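PDB 2GMQ: pheromone response PrgU-like domain-containing protein from Enterococcus faecalis, which is of unknown function but, as a plasmid-encoded PrgU-like protein of the PUA clan, is probably connected with the enterococcal pheromone response. Local coordinates for residues A[18-24]-A[37-43]; A[60-64]-A[75-79]; A[80-84]-A[95-99]. All blocks are in the same frame, centred on the assembly; numbering follows the deposited sequence.

Along the chain the three interactions follow in series, each closing before the next opens. Interaction 1 and interaction 3 both belong to the antiparallel sheet, where strands 34-39 and 94-98 are neighbours; their centres lie about 13 Å apart. Interaction 2 lies in the mixed sheet, which interaction 1 also reaches through strand 15-19, next to strand 63-68; the centre of interaction 2 is about 15 Å from that of interaction 1 and about 9 Å from that of interaction 3. V37 CG2 of interaction 1 meets L64 CD1 of interaction 2 at 3.7 Å, while F97 of interaction 3 packs on I61, so apolar side chains join the two sheets. Three local hairpin contacts thus become one compact PrgU-like fold.

Interaction 1: A[18-24]-A[37-43]; sequences IQEKDLT and VRLKNTR
D22, L23 and T24 meet R38, L39 and K40 where the hairpin of strands 23-27 and 34-39 opens into helix 41-50. T24 and R38 form an antiparallel hydrogen-bonded pair, with T24 N 2.8 Å from R38 O. One residue beyond the non-hydrogen-bonded pair L23-L39, K40 N donates to D22 O at 2.8 Å. The long K40 side chain reaches further, NZ donating to K21 O at 2.7 Å from above the carbonyl plane. Branched L23 and L39 suit the buried face and meet through their CD2 methyls at 3.7 Å; I18 approaches L39 tip to tip.

R43 sends CG away from its backbone N (chi1 -175°) and then bends at chi2, passing its methylenes across the carboxylate of D22 at about a right angle before NH1 reaches OD2 at 2.8 Å in a salt bridge. That bond lies in the guanidinium plane and uses the anti lone pair of OD2. Q19 NE2 donates to the same oxygen from above the carboxylate plane. D22 OD1 accepts from Q19 NE2 of the second subunit, and R43 NE pairs with E46 of its own chain. Here a 3-10 turn carries the chain between sheets, and a strand-to-helix junction becomes part of a subunit interface.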
loop_
_atom_site.group_PDB
_atom_site.type_symbol
_atom_site.label_atom_id
_atom_site.label_comp_id
_atom_site.label_asym_id
_atom_site.label_seq_id
_atom_site.Cartn_x
_atom_site.Cartn_y
_atom_site.Cartn_z
ATOM N N ILE A 18 1.872 16.967 -8.412
ATOM C CA ILE A 18 1.557 16.151 -7.237
ATOM C C ILE A 18 1.530 14.694 -7.630
ATOM O O ILE A 18 0.949 14.330 -8.703
ATOM C CB ILE A 18 0.188 16.608 -6.671
ATOM C CG1 ILE A 18 0.103 18.108 -6.447
ATOM C CG2 ILE A 18 -0.190 15.772 -5.437
ATOM C CD1 ILE A 18 -1.187 18.602 -5.814
ATOM N N GLN A 19 2.225 13.840 -6.877
ATOM C CA GLN A 19 2.190 12.395 -7.115
ATOM C C GLN A 19 0.783 11.859 -6.935
ATOM O O GLN A 19 0.045 12.222 -6.047
ATOM C CB GLN A 19 3.206 11.602 -6.279
ATOM C CG GLN A 19 3.148 11.899 -4.806
ATOM C CD GLN A 19 4.217 11.162 -4.004
ATOM O OE1 GLN A 19 5.016 10.365 -4.542
ATOM N NE2 GLN A 19 4.108 11.281 -2.669
ATOM N N GLU A 20 0.362 11.099 -7.932
ATOM C CA GLU A 20 -0.972 10.551 -7.944
ATOM C C GLU A 20 -1.354 9.853 -6.614
ATOM O O GLU A 20 -2.538 9.865 -6.214
ATOM C CB GLU A 20 -1.066 9.542 -9.088
ATOM C CG GLU A 20 -2.460 9.095 -9.353
ATOM C CD GLU A 20 -2.816 7.809 -8.595
ATOM O OE1 GLU A 20 -2.014 7.193 -7.834
ATOM O OE2 GLU A 20 -3.949 7.374 -8.780
ATOM N N LYS A 21 -0.410 9.164 -5.917
ATOM C CA LYS A 21 -0.738 8.423 -4.718
ATOM C C LYS A 21 -1.202 9.313 -3.579
ATOM O O LYS A 21 -1.675 8.800 -2.561
ATOM C CB LYS A 21 0.451 7.552 -4.266
ATOM C CG LYS A 21 1.751 8.261 -3.958
ATOM C CD LYS A 21 2.801 7.423 -3.283
ATOM C CE LYS A 21 3.908 6.973 -4.216
ATOM N NZ LYS A 21 5.006 6.117 -3.530
ATOM N N ASP A 22 -0.944 10.619 -3.728
ATOM C CA ASP A 22 -1.404 11.605 -2.717
ATOM C C ASP A 22 -2.771 12.224 -3.006
ATOM O O ASP A 22 -3.171 13.153 -2.260
ATOM C CB ASP A 22 -0.357 12.710 -2.557
ATOM C CG ASP A 22 0.819 12.283 -1.712
ATOM O OD1 ASP A 22 0.705 11.304 -0.932
ATOM O OD2 ASP A 22 1.883 12.930 -1.826
ATOM N N LEU A 23 -3.482 11.706 -4.043
ATOM C CA LEU A 23 -4.737 12.245 -4.480
ATOM C C LEU A 23 -5.863 11.227 -4.368
ATOM O O LEU A 23 -5.651 10.022 -4.643
ATOM C CB LEU A 23 -4.649 12.701 -5.944
ATOM C CG LEU A 23 -3.538 13.759 -6.221
ATOM C CD1 LEU A 23 -3.537 14.008 -7.821
ATOM C CD2 LEU A 23 -3.827 15.010 -5.450
ATOM N N THR A 24 -7.032 11.707 -3.939
ATOM C CA THR A 24 -8.256 10.955 -4.064
ATOM C C THR A 24 -8.932 11.509 -5.305
ATOM O O THR A 24 -9.365 12.647 -5.295
ATOM C CB THR A 24 -9.100 11.100 -2.787
ATOM O OG1 THR A 24 -8.314 10.583 -1.680
ATOM C CG2 THR A 24 -10.390 10.334 -2.907
ATOM N N VAL A 37 -9.982 16.283 -7.718
ATOM C CA VAL A 37 -8.996 15.495 -6.977
ATOM C C VAL A 37 -8.895 16.217 -5.608
ATOM O O VAL A 37 -9.030 17.491 -5.520
ATOM C CB VAL A 37 -7.597 15.464 -7.624
ATOM C CG1 VAL A 37 -7.682 15.041 -9.125
ATOM C CG2 VAL A 37 -6.948 16.820 -7.603
ATOM N N ARG A 38 -8.725 15.437 -4.560
ATOM C CA ARG A 38 -8.587 15.982 -3.258
ATOM C C ARG A 38 -7.316 15.457 -2.666
ATOM O O ARG A 38 -7.068 14.270 -2.728
ATOM C CB ARG A 38 -9.830 15.486 -2.506
ATOM C CG ARG A 38 -9.844 15.625 -1.060
ATOM C CD ARG A 38 -11.038 14.742 -0.530
ATOM N NE ARG A 38 -10.872 14.605 0.902
ATOM C CZ ARG A 38 -11.769 14.991 1.820
ATOM N NH1 ARG A 38 -12.941 15.526 1.434
ATOM N NH2 ARG A 38 -11.485 14.845 3.120
ATOM N N LEU A 39 -6.508 16.305 -2.008
ATOM C CA LEU A 39 -5.302 15.792 -1.383
ATOM C C LEU A 39 -5.634 14.886 -0.212
ATOM O O LEU A 39 -6.564 15.150 0.602
ATOM C CB LEU A 39 -4.405 16.946 -0.828
ATOM C CG LEU A 39 -3.325 17.441 -1.782
ATOM C CD1 LEU A 39 -2.247 16.483 -2.008
ATOM C CD2 LEU A 39 -3.969 17.855 -3.159
ATOM N N LYS A 40 -4.845 13.828 -0.093
ATOM C CA LYS A 40 -4.952 12.946 1.057
ATOM C C LYS A 40 -4.557 13.659 2.357
ATOM O O LYS A 40 -3.826 14.672 2.346
ATOM C CB LYS A 40 -4.120 11.690 0.836
ATOM C CG LYS A 40 -4.897 10.622 0.050
ATOM C CD LYS A 40 -4.037 9.415 -0.148
ATOM C CE LYS A 40 -4.797 8.287 -0.826
ATOM N NZ LYS A 40 -3.899 7.548 -1.740
ATOM N N ASN A 41 -5.027 13.136 3.487
ATOM C CA ASN A 41 -4.813 13.832 4.745
ATOM C C ASN A 41 -3.343 13.998 5.126
ATOM O O ASN A 41 -2.926 15.084 5.581
ATOM C CB ASN A 41 -5.556 13.155 5.928
ATOM C CG ASN A 41 -7.081 13.229 5.802
ATOM O OD1 ASN A 41 -7.675 13.626 4.794
ATOM N ND2 ASN A 41 -7.726 12.829 6.881
ATOM N N THR A 42 -2.545 12.945 4.956
ATOM C CA THR A 42 -1.114 13.020 5.396
ATOM C C THR A 42 -0.340 14.065 4.575
ATOM O O THR A 42 0.317 14.946 5.121
ATOM C CB THR A 42 -0.438 11.651 5.260
ATOM O OG1 THR A 42 -1.196 10.728 6.090
ATOM C CG2 THR A 42 0.967 11.729 5.924
ATOM N N ARG A 43 -0.510 13.982 3.282
ATOM C CA ARG A 43 0.130 14.946 2.354
ATOM C C ARG A 43 -0.401 16.365 2.696
ATOM O O ARG A 43 0.358 17.321 2.666
ATOM C CB ARG A 43 -0.095 14.608 0.876
ATOM C CG ARG A 43 0.752 15.641 -0.065
ATOM C CD ARG A 43 2.268 15.569 0.278
ATOM N NE ARG A 43 3.026 16.565 -0.495
ATOM C CZ ARG A 43 3.378 16.444 -1.799
ATOM N NH1 ARG A 43 2.993 15.397 -2.496
ATOM N NH2 ARG A 43 4.026 17.442 -2.410
HETATM O O HOH W 1 -0.478 11.374 1.768
#

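Interaction 2: A[60-64]-A[75-79]; sequences EITTL and LEVYP
With chi1 at -55°, V77 sends its two methyls to different partners across the contact: CG1, opposite the carbonyl carbon and beside the backbone N, reaches the side chain of L64, while CG2, lodged between N and the carbonyl carbon, comes to 3.3 Å from the carbonyl oxygen I61 O. L64, in the conformer described, has CG beside its own backbone N (chi1 -58°) and meets V77 at about a right angle, L64 CG lying 3.7 Å from V77 CG1. Beta-branched valine suits this position because one short side chain can cover both a buried leucine and the backbone of residues 61 and 62.

The backbones form the open end of the hairpin of strands 63-68 and 71-76. L64 and L75 are an antiparallel hydrogen-bonded pair: L64 N is 2.8 Å from L75 O, and L75 N returns the bond to L64 O. T63 and E76 follow as the non-hydrogen-bonded pair, their side chains on the face away from the leucines. Beta-branched threonine suits an extended, partly exposed strand position, and T63 CG2 rests 3.6 Å from L75 O.

Past these pairs the strands part, yet V77 N still donates to T62 O at 3.0 Å. A water also donates to T62 O and, at 2.6 Å, to V77 O, bridging the widening gap. The ring of P79 then packs against the backbone and side chain just before strand 63-68, with P79 CB 3.7 Å from I61 O. T62 OG1 turns to K14 N, and F97 packs on I61, L64 and V77. Chemically, then, the hairpin mouth is held by backbone polarity and one bridging water, while its leucine and valine face contributes to the apolar core.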
loop_
_atom_site.group_PDB
_atom_site.type_symbol
_atom_site.label_atom_id
_atom_site.label_comp_id
_atom_site.label_asym_id
_atom_site.label_seq_id
_atom_site.Cartn_x
_atom_site.Cartn_y
_atom_site.Cartn_z
ATOM N N GLU A 60 -3.879 30.394 -7.318
ATOM C CA GLU A 60 -2.843 30.739 -8.300
ATOM C C GLU A 60 -2.528 29.560 -9.248
ATOM O O GLU A 60 -2.062 29.736 -10.366
ATOM C CB GLU A 60 -1.558 31.153 -7.583
ATOM C CG GLU A 60 -1.757 32.224 -6.504
ATOM C CD GLU A 60 -0.471 32.912 -6.101
ATOM O OE1 GLU A 60 0.617 32.554 -6.602
ATOM O OE2 GLU A 60 -0.555 33.820 -5.257
ATOM N N ILE A 61 -2.795 28.346 -8.778
ATOM C CA ILE A 61 -2.479 27.144 -9.532
ATOM C C ILE A 61 -3.466 26.999 -10.718
ATOM O O ILE A 61 -4.658 27.009 -10.529
ATOM C CB ILE A 61 -2.594 25.894 -8.636
ATOM C CG1 ILE A 61 -1.481 25.878 -7.533
ATOM C CG2 ILE A 61 -2.463 24.673 -9.497
ATOM C CD1 ILE A 61 -1.788 25.084 -6.225
ATOM N N THR A 62 -2.930 26.900 -11.920
ATOM C CA THR A 62 -3.728 26.698 -13.131
ATOM C C THR A 62 -3.623 25.253 -13.690
ATOM O O THR A 62 -4.476 24.857 -14.487
ATOM C CB THR A 62 -3.288 27.654 -14.224
ATOM O OG1 THR A 62 -1.900 27.427 -14.558
ATOM C CG2 THR A 62 -3.503 29.061 -13.755
ATOM N N THR A 63 -2.578 24.522 -13.301
ATOM C CA THR A 63 -2.252 23.216 -13.833
ATOM C C THR A 63 -1.683 22.298 -12.739
ATOM O O THR A 63 -0.795 22.715 -11.946
ATOM C CB THR A 63 -1.128 23.407 -14.882
ATOM O OG1 THR A 63 -1.605 24.331 -15.858
ATOM C CG2 THR A 63 -0.839 22.048 -15.564
ATOM N N LEU A 64 -2.219 21.086 -12.686
ATOM C CA LEU A 64 -1.628 20.028 -11.820
ATOM C C LEU A 64 -0.922 19.066 -12.749
ATOM O O LEU A 64 -1.516 18.603 -13.764
ATOM C CB LEU A 64 -2.680 19.222 -11.068
ATOM C CG LEU A 64 -3.641 19.933 -10.156
ATOM C CD1 LEU A 64 -4.484 18.915 -9.394
ATOM C CD2 LEU A 64 -2.960 20.972 -9.219
ATOM N N LEU A 75 -2.742 18.597 -16.239
ATOM C CA LEU A 75 -4.199 18.801 -16.350
ATOM C C LEU A 75 -4.498 20.198 -15.874
ATOM O O LEU A 75 -4.023 20.581 -14.811
ATOM C CB LEU A 75 -5.002 17.780 -15.469
ATOM C CG LEU A 75 -4.859 16.318 -15.964
ATOM C CD1 LEU A 75 -5.565 15.447 -14.843
ATOM C CD2 LEU A 75 -5.390 15.975 -17.338
ATOM N N GLU A 76 -5.214 20.984 -16.690
ATOM C CA GLU A 76 -5.619 22.314 -16.226
ATOM C C GLU A 76 -6.760 22.134 -15.231
ATOM O O GLU A 76 -7.590 21.196 -15.376
ATOM C CB GLU A 76 -6.106 23.187 -17.376
ATOM C CG GLU A 76 -5.160 23.278 -18.569
ATOM C CD GLU A 76 -5.678 24.272 -19.553
ATOM O OE1 GLU A 76 -6.673 23.944 -20.219
ATOM O OE2 GLU A 76 -5.115 25.386 -19.639
ATOM N N VAL A 77 -6.787 23.024 -14.255
ATOM C CA VAL A 77 -7.861 23.134 -13.270
ATOM C C VAL A 77 -8.656 24.410 -13.524
ATOM O O VAL A 77 -8.244 25.248 -14.336
ATOM C CB VAL A 77 -7.292 23.121 -11.810
ATOM C CG1 VAL A 77 -6.404 21.831 -11.618
ATOM C CG2 VAL A 77 -6.493 24.444 -11.529
ATOM N N TYR A 78 -9.796 24.562 -12.828
ATOM C CA TYR A 78 -10.572 25.753 -12.824
ATOM C C TYR A 78 -10.105 26.501 -11.582
ATOM O O TYR A 78 -10.500 26.115 -10.483
ATOM C CB TYR A 78 -12.066 25.416 -12.683
ATOM C CG TYR A 78 -12.697 24.696 -13.839
ATOM C CD1 TYR A 78 -12.915 25.354 -15.057
ATOM C CD2 TYR A 78 -13.141 23.368 -13.710
ATOM C CE1 TYR A 78 -13.558 24.693 -16.169
ATOM C CE2 TYR A 78 -13.789 22.703 -14.829
ATOM C CZ TYR A 78 -13.989 23.383 -16.019
ATOM O OH TYR A 78 -14.619 22.732 -17.048
ATOM N N PRO A 79 -9.159 27.470 -11.727
ATOM C CA PRO A 79 -8.585 28.041 -10.488
ATOM C C PRO A 79 -9.614 28.642 -9.541
ATOM O O PRO A 79 -9.382 28.661 -8.338
ATOM C CB PRO A 79 -7.607 29.141 -10.985
ATOM C CG PRO A 79 -7.479 28.966 -12.407
ATOM C CD PRO A 79 -8.408 27.882 -12.921
HETATM O O HOH W 2 -6.673 26.665 -15.920
#

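Interaction 3: A[80-84]-A[95-99]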
loop_
_atom_site.group_PDB
_atom_site.type_symbol
_atom_site.label_atom_id
_atom_site.label_comp_id
_atom_site.label_asym_id
_atom_site.label_seq_id
_atom_site.Cartn_x
_atom_site.Cartn_y
_atom_site.Cartn_z
ATOM N N GLU A 80 -10.726 29.130 -10.074
ATOM C CA GLU A 80 -11.699 29.826 -9.213
ATOM C C GLU A 80 -12.588 28.871 -8.414
ATOM O O GLU A 80 -13.282 29.314 -7.500
ATOM C CB GLU A 80 -12.501 30.916 -9.976
ATOM C CG GLU A 80 -11.672 31.836 -10.899
ATOM C CD GLU A 80 -10.594 32.683 -10.192
ATOM O OE1 GLU A 80 -9.464 32.714 -10.746
ATOM O OE2 GLU A 80 -10.848 33.310 -9.116
ATOM N N LYS A 81 -12.454 27.573 -8.692
ATOM C CA LYS A 81 -13.157 26.511 -7.980
ATOM C C LYS A 81 -12.275 25.818 -6.910
ATOM O O LYS A 81 -12.780 25.038 -6.106
ATOM C CB LYS A 81 -13.662 25.454 -8.961
ATOM C CG LYS A 81 -14.666 26.063 -9.980
ATOM C CD LYS A 81 -15.297 24.992 -10.800
ATOM C CE LYS A 81 -16.065 25.654 -12.011
ATOM N NZ LYS A 81 -16.247 24.824 -13.267
ATOM N N SER A 82 -10.970 26.054 -6.946
ATOM C CA SER A 82 -10.060 25.415 -5.952
ATOM C C SER A 82 -10.452 25.864 -4.550
ATOM O O SER A 82 -10.581 27.073 -4.285
ATOM C CB SER A 82 -8.609 25.771 -6.232
ATOM O OG SER A 82 -8.252 25.385 -7.574
ATOM N N ILE A 83 -10.654 24.890 -3.654
ATOM C CA ILE A 83 -11.163 25.148 -2.275
ATOM C C ILE A 83 -10.560 24.197 -1.230
ATOM O O ILE A 83 -10.109 23.121 -1.576
ATOM C CB ILE A 83 -12.705 25.010 -2.182
ATOM C CG1 ILE A 83 -13.178 23.619 -2.614
ATOM C CG2 ILE A 83 -13.411 26.134 -2.954
ATOM C CD1 ILE A 83 -14.572 23.282 -2.217
ATOM N N TYR A 84 -10.561 24.610 0.038
ATOM C CA TYR A 84 -10.248 23.714 1.160
ATOM C C TYR A 84 -11.553 23.093 1.694
ATOM O O TYR A 84 -12.561 23.779 1.783
ATOM C CB TYR A 84 -9.472 24.468 2.280
ATOM C CG TYR A 84 -8.009 24.578 1.947
ATOM C CD1 TYR A 84 -7.564 25.421 0.927
ATOM C CD2 TYR A 84 -7.066 23.776 2.603
ATOM C CE1 TYR A 84 -6.210 25.476 0.572
ATOM C CE2 TYR A 84 -5.727 23.839 2.282
ATOM C CZ TYR A 84 -5.303 24.702 1.294
ATOM O OH TYR A 84 -3.989 24.749 0.978
ATOM N N PRO A 95 -6.848 20.615 0.448
ATOM C CA PRO A 95 -7.101 21.273 -0.856
ATOM C C PRO A 95 -7.838 20.341 -1.825
ATOM O O PRO A 95 -7.484 19.161 -1.884
ATOM C CB PRO A 95 -5.699 21.508 -1.440
ATOM C CG PRO A 95 -4.730 21.078 -0.484
ATOM C CD PRO A 95 -5.412 20.416 0.716
ATOM N N VAL A 96 -8.744 20.914 -2.652
ATOM C CA VAL A 96 -9.460 20.188 -3.675
ATOM C C VAL A 96 -9.334 21.024 -4.950
ATOM O O VAL A 96 -9.488 22.284 -4.883
ATOM C CB VAL A 96 -10.959 20.118 -3.300
ATOM C CG1 VAL A 96 -11.793 19.497 -4.399
ATOM C CG2 VAL A 96 -11.133 19.471 -1.899
ATOM N N PHE A 97 -9.122 20.321 -6.066
ATOM C CA PHE A 97 -9.043 21.037 -7.380
ATOM C C PHE A 97 -10.071 20.440 -8.300
ATOM O O PHE A 97 -10.256 19.207 -8.291
ATOM C CB PHE A 97 -7.684 20.829 -8.017
ATOM C CG PHE A 97 -6.586 21.463 -7.222
ATOM C CD1 PHE A 97 -6.251 22.816 -7.434
ATOM C CD2 PHE A 97 -5.862 20.676 -6.274
ATOM C CE1 PHE A 97 -5.230 23.456 -6.693
ATOM C CE2 PHE A 97 -4.823 21.300 -5.507
ATOM C CZ PHE A 97 -4.498 22.664 -5.714
ATOM N N PHE A 98 -10.681 21.302 -9.103
ATOM C CA PHE A 98 -11.682 20.818 -10.060
ATOM C C PHE A 98 -11.014 20.796 -11.398
ATOM O O PHE A 98 -10.428 21.796 -11.825
ATOM C CB PHE A 98 -12.915 21.662 -10.100
ATOM C CG PHE A 98 -13.758 21.533 -8.815
ATOM C CD1 PHE A 98 -14.902 20.740 -8.815
ATOM C CD2 PHE A 98 -13.317 22.103 -7.647
ATOM C CE1 PHE A 98 -15.669 20.588 -7.631
ATOM C CE2 PHE A 98 -14.066 21.986 -6.405
ATOM C CZ PHE A 98 -15.236 21.215 -6.400
ATOM N N ILE A 99 -11.099 19.644 -12.028
ATOM C CA ILE A 99 -10.311 19.436 -13.248
ATOM C C ILE A 99 -11.021 20.028 -14.466
ATOM O O ILE A 99 -12.144 19.613 -14.772
ATOM C CB ILE A 99 -10.001 17.966 -13.433
ATOM C CG1 ILE A 99 -9.185 17.372 -12.251
ATOM C CG2 ILE A 99 -9.139 17.748 -14.676
ATOM C CD1 ILE A 99 -8.046 18.257 -11.834
HETATM O O HOH W 3 -9.961 23.843 -9.067
#
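I83 and V96, followed by Y84 and P95, pair strand 83-85 with strand 94-98 in a beta hairpin at the edge of the antiparallel sheet. Among backbone interactions, I83 and V96 exchange two hydrogen bonds: I83 N to V96 O at 3.1 Å, and V96 N to I83 O at 2.8 Å. Y84 and P95 form the next, non-hydrogen-bonded pair, a place where a proline is tolerated on this side because no N-H need be offered to Y84. The other edge of strand 94-98 bonds to strand 34-39.

Aromatic packing comes in several forms. P95 lies over a face of the Y84 ring, its CA 4.2 Å above the plane near the ring centre, and P95 CD approaches Y84 CE2 to 3.8 Å. The compact, puckered proline ring gives an apolar surface for the face of the phenol ring. F98 is crossed at about a right angle by K81, whose CB is 3.6 Å from F98 CD2; a lysine suits this exposed site because its methylenes pack while its ammonium end reaches Y78 in a cation-pi contact. I83 meets F98 at the ring edge through CG1. S82 is a small residue that lets the F97 ring lie close, S82 OG coming within 3.3 Å of F97 CD1.

The polar contacts centre on S82, whose carbonyl accepts from Q59 NE2. Where the strands diverge, a water accepts from F98 N at 2.6 Å and donates to S82 OG at 2.7 Å.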